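Local coordinates for protein beta-porphyranase A (Bacteroides plebeius, PDB 4AW7) that hydrolyses the sulfated red-seaweed polysaccharide porphyran between beta-D-galactose and alpha-L-galactose-6-sulfate units, releasing mainly a sulfated disaccharide, at residues A[151-154]-A[155-158]; A[212-215]-A[216-220]; A[283-287]-A[288-292]; A[363-366]-A[367-370]. All coordinates share one frame; numbering follows the deposited sequence.

How the interactions relate
All four contacts are local turns or helix segments that follow one another along the chain, and none touches another. Interactions 1, 2 and 3 lie around the parallel sheet of the barrel, in loops and a helix that link its strands. Residues 151-158 lie in the loop after strand 136-142, residues 212-220 on and just after helix 212-219, and residues 283-292 in the loop after strand 268-276. Centres of interactions 1 and 2 are about 21 Å apart, those of 1 and 3 about 32 Å. Interactions 1 and 3 have side chains about 10 Å from bound sugar, while interaction 4, where helix 359-365 leads into the neighbouring mixed sheet, lies away from the annotated sites, its centre about 45 Å from that of interaction 1.

Interaction 1. Residues A[151-154]-A[155-158]; sequences ANDA and GFTV
A type I beta turn from Asp153 to Phe156 reverses the chain in the loop that leads from strand 136-142 of the catalytic barrel to helix 160-179. Its closing bond runs from Phe156 N to Asp153 O, 3.1 Å long and fairly straight at 164°. Ala154 and Gly155 occupy the two corner positions; both are small, which suits an exposed bend. Their backbone angles are helical, as a type I turn requires.

The side chains at the turn's ends pack on the same side. Phe156 has CG beside its backbone N (chi1 -74°), which turns the ring back over the chain it has just left, and its CD2 comes 3.9 Å from Asp153 CB. The approach to the ring is oblique. Asp153 offers its methylene to the phenyl group while its carboxylate goes elsewhere: OD2 is hydrogen-bonded to His150 ND1. Phenylalanine fits here because the ring is buried, running on into an apolar patch made by Met163 and Met167 of helix 160-179 and by Val111 and Ile114.

Gln115 also holds the turn, binding Gly155 O through NE2 and Thr157 N through OE1. The bound sulfated galactose is about 10 Å from the Asp153 side chain, so the turn does not itself touch the sugar at Asp153. Asp153 O is gripped a second time, by Gln159 NE2, and Phe156 CE2 lies 4.1 Å from Asp153 CB.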
loop_
_atom_site.group_PDB
_atom_site.type_symbol
_atom_site.label_atom_id
_atom_site.label_comp_id
_atom_site.label_asym_id
_atom_site.label_seq_id
_atom_site.Cartn_x
_atom_site.Cartn_y
_atom_site.Cartn_z
ATOM N N ALA A 151 1.482 11.338 -20.608
ATOM C CA ALA A 151 0.593 12.289 -21.276
ATOM C C ALA A 151 1.259 13.134 -22.347
ATOM O O ALA A 151 0.563 13.768 -23.141
ATOM C CB ALA A 151 -0.095 13.189 -20.256
ATOM N N ASN A 152 2.578 13.171 -22.351
ATOM C CA ASN A 152 3.357 13.924 -23.338
ATOM C C ASN A 152 4.095 13.017 -24.295
ATOM O O ASN A 152 4.953 13.499 -25.036
ATOM C CB ASN A 152 4.291 14.907 -22.642
ATOM C CG ASN A 152 3.554 15.726 -21.641
ATOM O OD1 ASN A 152 2.507 16.298 -21.985
ATOM N ND2 ASN A 152 3.960 15.662 -20.361
ATOM N N ASP A 153 3.755 11.728 -24.337
ATOM C CA ASP A 153 4.396 10.818 -25.287
ATOM C C ASP A 153 4.112 11.266 -26.727
ATOM O O ASP A 153 3.005 11.696 -27.058
ATOM C CB ASP A 153 3.896 9.385 -25.075
ATOM C CG ASP A 153 4.479 8.713 -23.833
ATOM O OD1 ASP A 153 5.197 9.366 -23.069
ATOM O OD2 ASP A 153 4.147 7.508 -23.622
ATOM N N ALA A 154 5.145 11.157 -27.566
ATOM C CA ALA A 154 5.109 11.729 -28.920
ATOM C C ALA A 154 3.961 11.224 -29.780
ATOM O O ALA A 154 3.459 11.933 -30.655
ATOM C CB ALA A 154 6.451 11.471 -29.652
ATOM N N GLY A 155 3.570 9.982 -29.590
ATOM C CA GLY A 155 2.523 9.396 -30.415
ATOM C C GLY A 155 1.100 9.863 -30.130
ATOM O O GLY A 155 0.208 9.625 -30.932
ATOM N N PHE A 156 0.883 10.567 -29.023
ATOM C CA PHE A 156 -0.441 11.070 -28.693
ATOM C C PHE A 156 -0.739 12.365 -29.436
ATOM O O PHE A 156 0.116 13.275 -29.478
ATOM C CB PHE A 156 -0.552 11.300 -27.183
ATOM C CG PHE A 156 -0.678 10.047 -26.356
ATOM C CD1 PHE A 156 -1.545 9.030 -26.715
ATOM C CD2 PHE A 156 0.046 9.900 -25.176
ATOM C CE1 PHE A 156 -1.694 7.897 -25.898
ATOM C CE2 PHE A 156 -0.098 8.760 -24.386
ATOM C CZ PHE A 156 -0.967 7.765 -24.745
ATOM N N THR A 157 -1.957 12.472 -29.962
ATOM C CA THR A 157 -2.388 13.659 -30.716
ATOM C C THR A 157 -3.005 14.729 -29.847
ATOM O O THR A 157 -3.299 15.840 -30.315
ATOM C CB THR A 157 -3.386 13.274 -31.816
ATOM O OG1 THR A 157 -4.523 12.678 -31.193
ATOM C CG2 THR A 157 -2.707 12.323 -32.818
ATOM N N VAL A 158 -3.215 14.413 -28.577
ATOM C CA VAL A 158 -3.596 15.331 -27.512
ATOM C C VAL A 158 -2.596 15.042 -26.389
ATOM O O VAL A 158 -2.314 13.852 -26.131
ATOM C CB VAL A 158 -5.067 15.075 -27.035
ATOM C CG1 VAL A 158 -5.472 15.927 -25.847
ATOM C CG2 VAL A 158 -6.006 15.303 -28.178
#

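Interaction 2. Residues A[212-215]-A[216-220]; sequences MKMF and IDRAG
Torsions on both residues set up the salt bridge one helical turn apart between Lys213 and Asp217. Lys213 carries its CG opposite the backbone N (chi1 -170°) and runs straight as far as CE, where a bend in the last torsion brings NZ round to the aspartate. Asp217, by contrast, keeps CG beside its own N (chi1 -72°), leaning back over the preceding turn. NZ then meets Asp217 OD2 at 2.8 Å on the syn lone pair, the side of the other oxygen. That other oxygen, OD1, is held by Tyr257 OH and Lys261 NZ, so the carboxylate is fixed at both ends. With an alanine in place of Lys213 the ammonium is gone, and Asp217 OD2 would probably be left without its charged mate within the helix.

The same residues take part in the regular i to i+4 ladder of an alpha helix, Asp217 N bonding to Lys213 O at 2.8 Å. On the inner side Met212 SD rests 3.9 Å from Ile216 CG1, the thioether crossing the branched chain at a slant. Ala219 CB sits over one face of the Phe215 ring, 4.2 Å from its centroid, a CH-pi contact for which a small methyl is well suited. Met214 and Arg218 lie side by side, and Arg218 NE continues to a salt bridge with Asp169.

Helix 212-219 packs in the barrel's outer layer: Phe215 and Ile216 press on Phe226 of strand 225-233, Phe215, Arg218 and Ala219 touch Val168 of helix 160-179, and Ile216 reaches Tyr257 of helix 245-262.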
loop_
_atom_site.group_PDB
_atom_site.type_symbol
_atom_site.label_atom_id
_atom_site.label_comp_id
_atom_site.label_asym_id
_atom_site.label_seq_id
_atom_site.Cartn_x
_atom_site.Cartn_y
_atom_site.Cartn_z
ATOM N N MET A 212 -3.882 13.951 -8.651
ATOM C CA MET A 212 -4.807 13.148 -7.869
ATOM C C MET A 212 -6.061 13.893 -7.453
ATOM O O MET A 212 -7.129 13.294 -7.457
ATOM C CB MET A 212 -4.097 12.504 -6.667
ATOM C CG MET A 212 -4.981 11.677 -5.773
ATOM S SD MET A 212 -5.776 10.224 -6.534
ATOM C CE MET A 212 -4.478 8.955 -6.363
ATOM N N LYS A 213 -5.976 15.158 -7.070
ATOM C CA LYS A 213 -7.216 15.890 -6.740
ATOM C C LYS A 213 -8.137 15.934 -7.935
ATOM O O LYS A 213 -9.348 15.685 -7.812
ATOM C CB LYS A 213 -6.919 17.299 -6.272
ATOM C CG LYS A 213 -8.136 17.976 -5.711
ATOM C CD LYS A 213 -7.897 19.453 -5.327
ATOM C CE LYS A 213 -9.170 20.174 -4.960
ATOM N NZ LYS A 213 -9.953 20.444 -6.173
ATOM N N MET A 214 -7.561 16.235 -9.106
ATOM C CA MET A 214 -8.347 16.300 -10.321
ATOM C C MET A 214 -8.989 14.952 -10.628
ATOM O O MET A 214 -10.168 14.887 -10.984
ATOM C CB MET A 214 -7.469 16.795 -11.469
ATOM C CG MET A 214 -8.204 16.973 -12.811
ATOM S SD MET A 214 -8.284 15.511 -13.826
ATOM C CE MET A 214 -6.602 15.513 -14.503
ATOM N N PHE A 215 -8.243 13.858 -10.433
ATOM C CA PHE A 215 -8.806 12.528 -10.620
ATOM C C PHE A 215 -9.971 12.260 -9.696
ATOM O O PHE A 215 -11.044 11.789 -10.130
ATOM C CB PHE A 215 -7.718 11.455 -10.445
ATOM C CG PHE A 215 -8.216 10.083 -10.717
ATOM C CD1 PHE A 215 -8.385 9.644 -12.011
ATOM C CD2 PHE A 215 -8.567 9.214 -9.674
ATOM C CE1 PHE A 215 -8.925 8.402 -12.279
ATOM C CE2 PHE A 215 -9.100 7.970 -9.949
ATOM C CZ PHE A 215 -9.286 7.569 -11.258
ATOM N N ILE A 216 -9.784 12.547 -8.412
ATOM C CA ILE A 216 -10.844 12.350 -7.452
ATOM C C ILE A 216 -12.071 13.192 -7.808
ATOM O O ILE A 216 -13.205 12.709 -7.747
ATOM C CB ILE A 216 -10.362 12.588 -6.010
ATOM C CG1 ILE A 216 -9.314 11.522 -5.629
ATOM C CG2 ILE A 216 -11.525 12.565 -5.027
ATOM C CD1 ILE A 216 -8.591 11.777 -4.318
ATOM N N ASP A 217 -11.858 14.439 -8.206
ATOM C CA ASP A 217 -12.978 15.325 -8.548
ATOM C C ASP A 217 -13.720 14.878 -9.800
ATOM O O ASP A 217 -14.939 14.926 -9.858
ATOM C CB ASP A 217 -12.449 16.755 -8.747
ATOM C CG ASP A 217 -12.040 17.422 -7.466
ATOM O OD1 ASP A 217 -12.505 17.011 -6.362
ATOM O OD2 ASP A 217 -11.279 18.416 -7.556
ATOM N N ARG A 218 -13.003 14.460 -10.821
ATOM C CA ARG A 218 -13.551 14.275 -12.153
ATOM C C ARG A 218 -13.957 12.823 -12.446
ATOM O O ARG A 218 -14.895 12.581 -13.182
ATOM C CB ARG A 218 -12.547 14.786 -13.192
ATOM C CG ARG A 218 -12.958 14.837 -14.634
ATOM C CD ARG A 218 -11.978 15.732 -15.397
ATOM N NE ARG A 218 -12.294 15.759 -16.812
ATOM C CZ ARG A 218 -12.176 16.832 -17.585
ATOM N NH1 ARG A 218 -11.738 17.984 -17.088
ATOM N NH2 ARG A 218 -12.480 16.743 -18.873
ATOM N N ALA A 219 -13.261 11.843 -11.884
ATOM C CA ALA A 219 -13.610 10.426 -11.988
ATOM C C ALA A 219 -13.966 9.745 -10.669
ATOM O O ALA A 219 -14.513 8.636 -10.701
ATOM C CB ALA A 219 -12.466 9.649 -12.661
ATOM N N GLY A 220 -13.682 10.370 -9.530
ATOM C CA GLY A 220 -13.789 9.661 -8.270
ATOM C C GLY A 220 -15.149 9.162 -7.898
ATOM O O GLY A 220 -15.254 8.132 -7.266
#

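Interaction 3. Residues A[283-287]-A[288-292]; sequences DSYDD and ISSVR
Asp286 OD1 accepts two backbone N-H groups, from Ile288 and from Ser289, each at 2.9 Å. They arrive from opposite faces of the carboxylate plane, both on the anti side, and the bond from Ser289 is the straighter, at 170°. Asp286 has a second conformer, so this grip may not be constant.

Ser290 adds two further bonds, one through its backbone N and one through its hydroxyl. Ser290 N reaches Asp286 O at 2.9 Å, and in return Asp286 N points almost straight (177°) at Ser290 OG, 2.9 Å away; the serine hydroxyl, short and lying beside its own backbone N (chi1 -55°), suits this exchange. The side-chain and main-chain bonds together make an Asx motif in the loop between strand 268-276 and helix 293-305, starting the helical bend before that helix.

Tyr285 lies against the same bend, CD1 3.5 Å from Ser290 CB, approached obliquely. Its OH donates to the anti lone pair of Asp287 OD1 at 2.6 Å, an oxygen that also forms a salt bridge with Arg354. A phenylalanine in its place would probably leave Asp287 OD1 without this donor, and the ring without the bond that ties its end to Asp287.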
loop_
_atom_site.group_PDB
_atom_site.type_symbol
_atom_site.label_atom_id
_atom_site.label_comp_id
_atom_site.label_asym_id
_atom_site.label_seq_id
_atom_site.Cartn_x
_atom_site.Cartn_y
_atom_site.Cartn_z
ATOM N N ASP A 283 16.871 -2.571 -17.185
ATOM C CA ASP A 283 15.950 -3.278 -16.278
ATOM C C ASP A 283 16.235 -4.751 -16.144
ATOM O O ASP A 283 15.366 -5.522 -15.745
ATOM C CB ASP A 283 14.514 -3.019 -16.731
ATOM C CG ASP A 283 14.157 -3.668 -18.030
ATOM O OD1 ASP A 283 14.981 -4.412 -18.615
ATOM O OD2 ASP A 283 13.014 -3.434 -18.458
ATOM N N SER A 284 17.444 -5.181 -16.477
ATOM C CA SER A 284 17.796 -6.590 -16.386
ATOM C C SER A 284 17.950 -7.060 -14.947
ATOM O O SER A 284 18.361 -6.305 -14.053
ATOM C CB SER A 284 19.085 -6.885 -17.156
ATOM O OG SER A 284 18.925 -6.605 -18.533
ATOM N N TYR A 285 17.651 -8.326 -14.729
ATOM C CA TYR A 285 17.781 -8.965 -13.443
ATOM C C TYR A 285 19.222 -9.248 -13.107
ATOM O O TYR A 285 20.007 -9.710 -13.958
ATOM C CB TYR A 285 17.047 -10.304 -13.480
ATOM C CG TYR A 285 17.178 -11.097 -12.195
ATOM C CD1 TYR A 285 16.307 -10.892 -11.100
ATOM C CD2 TYR A 285 18.163 -12.065 -12.059
ATOM C CE1 TYR A 285 16.470 -11.609 -9.939
ATOM C CE2 TYR A 285 18.317 -12.802 -10.896
ATOM C CZ TYR A 285 17.461 -12.570 -9.830
ATOM O OH TYR A 285 17.599 -13.298 -8.677
ATOM N N ASP A 286 19.550 -8.983 -11.852
ATOM C CA ASP A 286 20.816 -9.322 -11.231
ATOM C C ASP A 286 20.531 -9.978 -9.865
ATOM O O ASP A 286 19.793 -9.374 -9.116
ATOM C CB ASP A 286 21.564 -7.999 -11.017
ATOM C CG ASP A 286 22.920 -8.183 -10.413
ATOM O OD1 ASP A 286 23.015 -8.302 -9.195
ATOM O OD2 ASP A 286 23.907 -8.198 -11.168
ATOM N N ASP A 287 21.141 -11.115 -9.517
ATOM C CA ASP A 287 20.881 -11.786 -8.217
ATOM C C ASP A 287 21.130 -10.926 -6.976
ATOM O O ASP A 287 20.525 -11.185 -5.949
ATOM C CB ASP A 287 21.723 -13.058 -8.004
ATOM C CG ASP A 287 21.118 -14.328 -8.595
ATOM O OD1 ASP A 287 19.884 -14.517 -8.635
ATOM O OD2 ASP A 287 21.936 -15.220 -8.962
ATOM N N ILE A 288 22.018 -9.952 -7.029
ATOM C CA ILE A 288 22.245 -9.114 -5.842
ATOM C C ILE A 288 21.425 -7.847 -5.899
ATOM O O ILE A 288 20.715 -7.502 -4.955
ATOM C CB ILE A 288 23.715 -8.713 -5.677
ATOM C CG1 ILE A 288 24.590 -9.962 -5.458
ATOM C CG2 ILE A 288 23.829 -7.712 -4.516
ATOM C CD1 ILE A 288 26.099 -9.737 -5.702
ATOM N N SER A 289 21.453 -7.149 -7.016
ATOM C CA SER A 289 20.762 -5.901 -7.002
ATOM C C SER A 289 19.226 -6.070 -6.992
ATOM O O SER A 289 18.528 -5.325 -6.347
ATOM C CB SER A 289 21.291 -4.965 -8.088
ATOM O OG SER A 289 20.569 -5.052 -9.255
ATOM N N SER A 290 18.712 -7.087 -7.678
ATOM C CA SER A 290 17.274 -7.199 -7.861
ATOM C C SER A 290 16.557 -7.732 -6.616
ATOM O O SER A 290 15.350 -7.515 -6.469
ATOM C CB SER A 290 16.953 -8.035 -9.101
ATOM O OG SER A 290 17.599 -7.528 -10.277
ATOM N N VAL A 291 17.273 -8.331 -5.662
ATOM C CA VAL A 291 16.681 -8.712 -4.362
ATOM C C VAL A 291 16.694 -7.599 -3.304
ATOM O O VAL A 291 16.014 -7.747 -2.253
ATOM C CB VAL A 291 17.306 -9.989 -3.772
ATOM C CG1 VAL A 291 17.251 -11.088 -4.802
ATOM C CG2 VAL A 291 18.741 -9.758 -3.252
ATOM N N ARG A 292 17.351 -6.485 -3.563
ATOM C CA ARG A 292 17.373 -5.371 -2.604
ATOM C C ARG A 292 15.907 -4.903 -2.302
ATOM O O ARG A 292 15.588 -4.467 -1.180
ATOM C CB ARG A 292 18.284 -4.222 -3.091
ATOM C CG ARG A 292 19.763 -4.586 -3.223
ATOM C CD ARG A 292 20.698 -3.514 -3.891
ATOM N NE ARG A 292 22.091 -4.000 -3.953
ATOM C CZ ARG A 292 22.993 -3.715 -4.894
ATOM N NH1 ARG A 292 22.680 -2.954 -5.938
ATOM N NH2 ARG A 292 24.234 -4.216 -4.798
#

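Interaction 4. Residues A[363-366]-A[367-370]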
loop_
_atom_site.group_PDB
_atom_site.type_symbol
_atom_site.label_atom_id
_atom_site.label_comp_id
_atom_site.label_asym_id
_atom_site.label_seq_id
_atom_site.Cartn_x
_atom_site.Cartn_y
_atom_site.Cartn_z
ATOM N N GLU A 363 8.629 -16.759 2.593
ATOM C CA GLU A 363 8.982 -17.695 3.674
ATOM C C GLU A 363 8.808 -17.019 5.043
ATOM O O GLU A 363 8.221 -17.593 5.960
ATOM C CB GLU A 363 10.412 -18.193 3.513
ATOM C CG GLU A 363 10.717 -19.360 4.464
ATOM C CD GLU A 363 9.967 -20.638 4.026
ATOM O OE1 GLU A 363 10.158 -21.020 2.905
ATOM O OE2 GLU A 363 9.155 -21.257 4.779
ATOM N N LEU A 364 9.268 -15.774 5.151
ATOM C CA LEU A 364 9.229 -15.064 6.409
ATOM C C LEU A 364 7.791 -14.977 6.947
ATOM O O LEU A 364 7.566 -15.067 8.162
ATOM C CB LEU A 364 9.784 -13.637 6.201
ATOM C CG LEU A 364 9.729 -12.644 7.344
ATOM C CD1 LEU A 364 10.642 -13.140 8.484
ATOM C CD2 LEU A 364 10.124 -11.253 6.895
ATOM N N TRP A 365 6.849 -14.741 6.043
ATOM C CA TRP A 365 5.457 -14.544 6.390
ATOM C C TRP A 365 4.593 -15.781 6.257
ATOM O O TRP A 365 3.389 -15.739 6.453
ATOM C CB TRP A 365 4.890 -13.383 5.560
ATOM C CG TRP A 365 5.507 -12.062 5.938
ATOM C CD1 TRP A 365 6.492 -11.402 5.296
ATOM C CD2 TRP A 365 5.187 -11.287 7.099
ATOM N NE1 TRP A 365 6.812 -10.261 5.978
ATOM C CE2 TRP A 365 6.015 -10.165 7.090
ATOM C CE3 TRP A 365 4.249 -11.425 8.115
ATOM C CZ2 TRP A 365 5.932 -9.171 8.066
ATOM C CZ3 TRP A 365 4.186 -10.434 9.102
ATOM C CH2 TRP A 365 5.014 -9.316 9.034
ATOM N N LYS A 366 5.194 -16.927 5.952
ATOM C CA LYS A 366 4.389 -18.120 5.732
ATOM C C LYS A 366 3.650 -18.508 7.015
ATOM O O LYS A 366 4.180 -18.413 8.124
ATOM C CB LYS A 366 5.260 -19.281 5.221
ATOM C CG LYS A 366 4.428 -20.503 4.731
ATOM C CD LYS A 366 5.378 -21.560 4.153
ATOM C CE LYS A 366 4.781 -22.969 4.025
ATOM N NZ LYS A 366 5.689 -23.852 3.303
ATOM N N ASN A 367 2.404 -18.905 6.857
ATOM C CA ASN A 367 1.515 -19.289 7.964
ATOM C C ASN A 367 1.038 -18.179 8.861
ATOM O O ASN A 367 0.178 -18.408 9.693
ATOM C CB ASN A 367 2.089 -20.475 8.773
ATOM C CG ASN A 367 2.165 -21.755 7.919
ATOM O OD1 ASN A 367 1.150 -22.220 7.427
ATOM N ND2 ASN A 367 3.346 -22.266 7.742
ATOM N N VAL A 368 1.541 -16.960 8.674
ATOM C CA VAL A 368 1.135 -15.856 9.532
ATOM C C VAL A 368 -0.305 -15.473 9.192
ATOM O O VAL A 368 -0.625 -15.129 8.064
ATOM C CB VAL A 368 2.063 -14.633 9.410
ATOM C CG1 VAL A 368 1.534 -13.450 10.237
ATOM C CG2 VAL A 368 3.503 -14.992 9.801
ATOM N N LYS A 369 -1.146 -15.532 10.188
ATOM C CA LYS A 369 -2.570 -15.234 10.090
ATOM C C LYS A 369 -3.161 -15.179 11.499
ATOM O O LYS A 369 -2.455 -15.441 12.492
ATOM C CB LYS A 369 -3.267 -16.251 9.211
ATOM C CG LYS A 369 -3.284 -17.586 9.832
ATOM C CD LYS A 369 -4.071 -18.671 9.076
ATOM C CE LYS A 369 -3.512 -18.941 7.746
ATOM N NZ LYS A 369 -3.640 -20.389 7.395
ATOM N N GLY A 370 -4.449 -14.908 11.583
ATOM C CA GLY A 370 -5.134 -14.837 12.843
ATOM C C GLY A 370 -5.683 -13.485 13.159
ATOM O O GLY A 370 -5.548 -12.533 12.378
#
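Lys366, Asn367 and Val368 carry the type II beta turn that starts at Trp365 and leads the chain from helix 359-365 toward strand 371-377. Val368 N closes it on Trp365 O at 3.1 Å. Asn367 takes the third position with positive phi (71°), a left-handed conformation that asparagine accepts more readily than most residues with a side chain.

Lys366 and Asn367 run side by side, pointing the same way: Lys366 CG comes 3.7 Å from Asn367 ND2, so the lysine's aliphatic stem flanks the amide. Beyond that stem the extended chain delivers NZ to Asp62 O. Val368 faces the helix end. With its CG1 opposite the backbone N (chi1 175°), this methyl meets the indole edge of Trp365 in the ring plane, 4.0 Å from CE3, and CG2 lies 3.4 Å from Trp365 O. A branched residue fills this buried corner, backed by Val457 and Tyr394 of the adjoining sheet, while the indole stacks on Phe44 and gives NE1 to Asn298.

The chemistry is divided: an apolar side packed on the sheet, and carbonyls bound by arginines. Arg40 NH1 bonds both Trp365 O and Val368 O, and Arg424 NH1 takes Leu364 O and Lys366 O; these positive charges at a helix's C-terminal end would probably offset its partial negative charge. Arg424, from strand 421-429, also ties the helix end to the neighbouring sheet.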